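Local coordinates for protein alkaline serine protease AL20 (Nesterenkonia abyssinica, PDB 3CP7) that probably cleaves peptide bonds as a secreted, trypsin-like serine protease that works under alkaline conditions and is thermostable, at residues A58-S66 against Y130-E140. Sequence-based numbering, arbitrary orientation.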
ATOM      1  N   ALA A  58     -13.060  11.258  13.736  1.00 10.12           N
ATOM      2  CA  ALA A  58     -13.687  11.806  14.943  1.00 10.17           C
ATOM      3  C   ALA A  58     -14.326  10.686  15.759  1.00  9.93           C
ATOM      4  O   ALA A  58     -15.470  10.302  15.499  1.00  9.77           O
ATOM      5  CB  ALA A  58     -14.730  12.857  14.568  1.00 10.27           C
ATOM      6  N   PRO A  59     -13.588  10.150  16.748  1.00 10.52           N
ATOM      7  CA  PRO A  59     -14.140   9.068  17.569  1.00 10.65           C
ATOM      8  C   PRO A  59     -15.392   9.506  18.317  1.00 10.98           C
ATOM      9  O   PRO A  59     -15.437  10.617  18.862  1.00 11.71           O
ATOM     10  CB  PRO A  59     -13.022   8.757  18.577  1.00 10.99           C
ATOM     11  CG  PRO A  59     -11.821   9.471  18.106  1.00 11.70           C
ATOM     12  CD  PRO A  59     -12.209  10.512  17.117  1.00 10.61           C
ATOM     13  N   ALA A  60     -16.404   8.647  18.344  1.00 11.03           N
ATOM     14  CA  ALA A  60     -17.624   8.900  19.124  1.00 11.05           C
ATOM     15  C   ALA A  60     -18.342  10.194  18.722  1.00 11.25           C
ATOM     16  O   ALA A  60     -19.037  10.808  19.540  1.00 11.47           O
ATOM     17  CB  ALA A  60     -17.315   8.894  20.645  1.00 11.40           C
ATOM     18  N   TYR A  61     -18.191  10.593  17.462  1.00 11.17           N
ATOM     19  CA  TYR A  61     -18.912  11.750  16.922  1.00 11.49           C
ATOM     20  C   TYR A  61     -20.405  11.648  17.247  1.00 11.71           C
ATOM     21  O   TYR A  61     -21.004  10.572  17.133  1.00 11.32           O
ATOM     22  CB  TYR A  61     -18.712  11.804  15.407  1.00 11.54           C
ATOM     23  CG  TYR A  61     -19.182  13.086  14.755  1.00 10.78           C
ATOM     24  CD1 TYR A  61     -20.501  13.235  14.348  1.00 11.50           C
ATOM     25  CD2 TYR A  61     -18.295  14.130  14.514  1.00 10.62           C
ATOM     26  CE1 TYR A  61     -20.944  14.414  13.753  1.00 11.13           C
ATOM     27  CE2 TYR A  61     -18.719  15.310  13.905  1.00 10.96           C
ATOM     28  CZ  TYR A  61     -20.047  15.432  13.524  1.00 11.36           C
ATOM     29  OH  TYR A  61     -20.467  16.604  12.922  1.00 13.67           O
ATOM     30  N   ASP A  62     -20.999  12.768  17.664  1.00 12.69           N
ATOM     31  CA  ASP A  62     -22.411  12.823  18.049  1.00 13.79           C
ATOM     32  C   ASP A  62     -22.863  14.272  17.957  1.00 13.82           C
ATOM     33  O   ASP A  62     -22.649  15.045  18.894  1.00 13.71           O
ATOM     34  CB  ASP A  62     -22.589  12.298  19.481  1.00 14.14           C
ATOM     35  CG  ASP A  62     -24.041  12.303  19.943  1.00 16.85           C
ATOM     36  OD1 ASP A  62     -24.927  12.776  19.206  1.00 17.84           O
ATOM     37  OD2 ASP A  62     -24.294  11.819  21.068  1.00 20.32           O
ATOM     38  N   TYR A  63     -23.457  14.647  16.821  1.00 13.77           N
ATOM     39  CA  TYR A  63     -23.775  16.061  16.537  1.00 14.03           C
ATOM     40  C   TYR A  63     -22.566  16.962  16.810  1.00 14.24           C
ATOM     41  O   TYR A  63     -22.676  18.024  17.447  1.00 15.15           O
ATOM     42  CB  TYR A  63     -25.032  16.515  17.310  1.00 13.96           C
ATOM     43  CG  TYR A  63     -26.298  15.923  16.731  1.00 13.88           C
ATOM     44  CD1 TYR A  63     -26.732  14.654  17.105  1.00 14.14           C
ATOM     45  CD2 TYR A  63     -27.049  16.620  15.780  1.00 13.42           C
ATOM     46  CE1 TYR A  63     -27.885  14.090  16.563  1.00 15.51           C
ATOM     47  CE2 TYR A  63     -28.208  16.064  15.227  1.00 14.23           C
ATOM     48  CZ  TYR A  63     -28.616  14.800  15.618  1.00 14.47           C
ATOM     49  OH  TYR A  63     -29.748  14.245  15.074  1.00 15.08           O
ATOM     50  N   GLY A  64     -21.407  16.522  16.318  1.00 14.21           N
ATOM     51  CA  GLY A  64     -20.146  17.218  16.530  1.00 13.77           C
ATOM     52  C   GLY A  64     -19.119  16.300  17.165  1.00 13.71           C
ATOM     53  O   GLY A  64     -19.443  15.203  17.625  1.00 13.13           O
ATOM     54  N   GLU A  65     -17.874  16.752  17.201  1.00 13.50           N
ATOM     55  CA  GLU A  65     -16.818  15.969  17.823  1.00 14.68           C
ATOM     56  C   GLU A  65     -17.132  15.682  19.287  1.00 14.30           C
ATOM     57  O   GLU A  65     -17.867  16.425  19.944  1.00 14.71           O
ATOM     58  CB  GLU A  65     -15.461  16.661  17.682  1.00 14.00           C
ATOM     59  CG  GLU A  65     -15.309  17.958  18.469  1.00 15.95           C
ATOM     60  CD  GLU A  65     -13.965  18.614  18.210  1.00 16.94           C
ATOM     61  OE1 GLU A  65     -13.068  18.505  19.066  1.00 22.00           O
ATOM     62  OE2 GLU A  65     -13.801  19.231  17.141  1.00 22.15           O
ATOM     63  N   SER A  66     -16.587  14.580  19.783  1.00 13.78           N
ATOM     64  CA  SER A  66     -16.708  14.231  21.184  1.00 13.66           C
ATOM     65  C   SER A  66     -15.512  14.810  21.932  1.00 14.10           C
ATOM     66  O   SER A  66     -14.680  15.528  21.368  1.00 14.45           O
ATOM     67  CB  SER A  66     -16.732  12.707  21.349  1.00 13.99           C
ATOM     68  OG  SER A  66     -15.428  12.178  21.150  1.00 12.89           O
ATOM     69  N   TYR A 130     -22.010   6.307  10.094  1.00  9.50           N
ATOM     70  CA  TYR A 130     -22.576   7.645  10.156  1.00 10.01           C
ATOM     71  C   TYR A 130     -23.207   8.021   8.811  1.00  9.91           C
ATOM     72  O   TYR A 130     -22.671   8.864   8.084  1.00  9.49           O
ATOM     73  CB  TYR A 130     -21.502   8.651  10.552  1.00  9.96           C
ATOM     74  CG  TYR A 130     -21.122   8.558  12.010  1.00  9.75           C
ATOM     75  CD1 TYR A 130     -20.172   7.629  12.453  1.00  9.62           C
ATOM     76  CD2 TYR A 130     -21.732   9.380  12.953  1.00 10.02           C
ATOM     77  CE1 TYR A 130     -19.827   7.533  13.790  1.00 11.12           C
ATOM     78  CE2 TYR A 130     -21.399   9.290  14.301  1.00 10.80           C
ATOM     79  CZ  TYR A 130     -20.439   8.371  14.711  1.00 10.79           C
ATOM     80  OH  TYR A 130     -20.091   8.278  16.039  1.00 11.92           O
ATOM     81  N   PRO A 131     -24.366   7.421   8.497  1.00 10.39           N
ATOM     82  CA  PRO A 131     -24.998   7.742   7.213  1.00 10.66           C
ATOM     83  C   PRO A 131     -25.373   9.224   7.171  1.00 11.48           C
ATOM     84  O   PRO A 131     -25.809   9.786   8.185  1.00 11.41           O
ATOM     85  CB  PRO A 131     -26.248   6.855   7.200  1.00 10.65           C
ATOM     86  CG  PRO A 131     -26.527   6.570   8.645  1.00 10.97           C
ATOM     87  CD  PRO A 131     -25.171   6.473   9.290  1.00 10.87           C
ATOM     88  N   ALA A 132     -25.195   9.847   6.009  1.00 11.99           N
ATOM     89  CA  ALA A 132     -25.325  11.294   5.890  1.00 13.29           C
ATOM     90  C   ALA A 132     -26.369  11.749   4.873  1.00 14.36           C
ATOM     91  O   ALA A 132     -26.692  12.932   4.816  1.00 15.38           O
ATOM     92  CB  ALA A 132     -23.962  11.930   5.595  1.00 13.68           C
ATOM     93  N   ALA A 133     -26.887  10.824   4.078  1.00 14.98           N
ATOM     94  CA  ALA A 133     -27.950  11.163   3.127  1.00 16.18           C
ATOM     95  C   ALA A 133     -29.315  10.807   3.701  1.00 16.64           C
ATOM     96  O   ALA A 133     -29.441   9.861   4.478  1.00 16.57           O
ATOM     97  CB  ALA A 133     -27.720  10.452   1.805  1.00 15.99           C
ATOM     98  N   ALA A 134     -30.336  11.573   3.310  1.00 18.00           N
ATOM     99  CA  ALA A 134     -31.714  11.354   3.771  1.00 18.72           C
ATOM    100  C   ALA A 134     -32.120   9.872   3.768  1.00 19.20           C
ATOM    101  O   ALA A 134     -31.839   9.160   2.798  1.00 19.14           O
ATOM    102  CB  ALA A 134     -32.691  12.172   2.911  1.00 19.05           C
ATOM    103  N   PRO A 135     -32.805   9.403   4.829  1.00 19.55           N
ATOM    104  CA  PRO A 135     -33.364  10.101   5.994  1.00 19.76           C
ATOM    105  C   PRO A 135     -32.390  10.195   7.173  1.00 19.68           C
ATOM    106  O   PRO A 135     -32.816  10.172   8.344  1.00 20.92           O
ATOM    107  CB  PRO A 135     -34.531   9.200   6.375  1.00 20.16           C
ATOM    108  CG  PRO A 135     -34.015   7.820   6.085  1.00 20.02           C
ATOM    109  CD  PRO A 135     -33.087   7.954   4.898  1.00 19.43           C
ATOM    110  N   PHE A 136     -31.096  10.257   6.868  1.00 18.01           N
ATOM    111  CA  PHE A 136     -30.077  10.429   7.892  1.00 16.83           C
ATOM    112  C   PHE A 136     -29.419  11.792   7.721  1.00 15.97           C
ATOM    113  O   PHE A 136     -29.538  12.413   6.667  1.00 17.03           O
ATOM    114  CB  PHE A 136     -29.065   9.281   7.828  1.00 16.76           C
ATOM    115  CG  PHE A 136     -29.689   7.914   7.994  1.00 16.40           C
ATOM    116  CD1 PHE A 136     -30.121   7.476   9.241  1.00 17.21           C
ATOM    117  CD2 PHE A 136     -29.856   7.067   6.899  1.00 16.79           C
ATOM    118  CE1 PHE A 136     -30.698   6.218   9.394  1.00 17.92           C
ATOM    119  CE2 PHE A 136     -30.432   5.812   7.045  1.00 17.84           C
ATOM    120  CZ  PHE A 136     -30.847   5.383   8.295  1.00 17.59           C
ATOM    121  N   ASN A 137     -28.752  12.270   8.767  1.00 14.71           N
ATOM    122  CA  ASN A 137     -28.213  13.626   8.754  1.00 14.17           C
ATOM    123  C   ASN A 137     -26.711  13.690   8.983  1.00 13.41           C
ATOM    124  O   ASN A 137     -26.138  14.771   9.077  1.00 13.45           O
ATOM    125  CB  ASN A 137     -28.966  14.524   9.750  1.00 14.13           C
ATOM    126  CG  ASN A 137     -28.824  14.061  11.192  1.00 15.56           C
ATOM    127  OD1 ASN A 137     -27.962  13.241  11.518  1.00 15.00           O
ATOM    128  ND2 ASN A 137     -29.682  14.577  12.070  1.00 16.43           N
ATOM    129  N   GLY A 138     -26.082  12.518   9.070  1.00 12.91           N
ATOM    130  CA  GLY A 138     -24.625  12.442   9.211  1.00 12.23           C
ATOM    131  C   GLY A 138     -24.136  12.615  10.633  1.00 12.33           C
ATOM    132  O   GLY A 138     -22.944  12.461  10.900  1.00 12.46           O
ATOM    133  N   GLN A 139     -25.053  12.935  11.543  1.00 11.87           N
ATOM    134  CA  GLN A 139     -24.687  13.335  12.900  1.00 12.35           C
ATOM    135  C   GLN A 139     -24.755  12.206  13.913  1.00 12.38           C
ATOM    136  O   GLN A 139     -24.285  12.365  15.046  1.00 12.41           O
ATOM    137  CB  GLN A 139     -25.592  14.486  13.356  1.00 12.51           C
ATOM    138  CG  GLN A 139     -25.556  15.692  12.434  1.00 14.26           C
ATOM    139  CD  GLN A 139     -24.141  16.119  12.087  1.00 15.23           C
ATOM    140  OE1 GLN A 139     -23.360  16.484  12.964  1.00 15.93           O
ATOM    141  NE2 GLN A 139     -23.802  16.060  10.802  1.00 16.72           N
ATOM    142  N   GLU A 140     -25.339  11.083  13.503  1.00 12.33           N
ATOM    143  CA  GLU A 140     -25.729  10.002  14.400  1.00 13.38           C
ATOM    144  C   GLU A 140     -25.072   8.688  14.022  1.00 12.77           C
ATOM    145  O   GLU A 140     -24.849   8.403  12.843  1.00 12.38           O
ATOM    146  CB  GLU A 140     -27.246   9.812  14.371  1.00 13.42           C
ATOM    147  CG  GLU A 140     -28.039  11.040  14.805  1.00 14.99           C
ATOM    148  CD  GLU A 140     -29.531  10.788  14.888  1.00 15.53           C
ATOM    149  OE1 GLU A 140     -29.971   9.625  14.752  1.00 18.53           O
ATOM    150  OE2 GLU A 140     -30.276  11.761  15.110  1.00 16.45           O
TER
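With CG anti to its carbonyl carbon (chi1 -73°), Tyr63 lays its ring across the side chain of Gln139, which is itself bent at chi2 (-48°) so that the amide turns aside to the Tyr61 hydroxyl. CB of Gln139 sits over the centre of the Tyr63 ring, 3.5 Å from the centroid, a CH-pi contact almost on the ring normal. The backbones are also joined directly: Tyr63 N donates to Gln139 O at 3.0 Å. The Tyr63 hydroxyl is gripped twice, giving its proton to Glu140 OE2 (2.5 Å, on the anti lone pair) and accepting from Asn137 ND2 at 3.0 Å, nearly in the amide plane. Asn137 is steadied in turn by an Asx turn, its OD1 taking the backbone N-H of Gln139. Tyr61 OH donates to Gln139 OE1 at 2.9 Å, while Gln139 NE2 reaches back to Asn137 O, so both ends of the amide are engaged and its flip is fixed. An alanine in place of Gln139 would keep a CB against the Tyr63 ring face but would probably leave the Tyr61 hydroxyl without this acceptor and the Tyr61 ring freer to shift. Tyr130 OH donates in the carbonyl plane to Tyr61 O at 2.7 Å, and the edge of the Tyr61 ring is directed at the face of Tyr130 in an offset T-shaped pair, centroids 6.0 Å apart. The contact ties the loop leaving strand 55-59 of the closed barrel to the loop between strands 124-129 and 142-150 of the second sheet, bridging the two halves of the trypsin-like fold. Lys11 of strand 9-16 packs against both Tyr61 and Tyr130 and hydrogen-bonds Gly138 O.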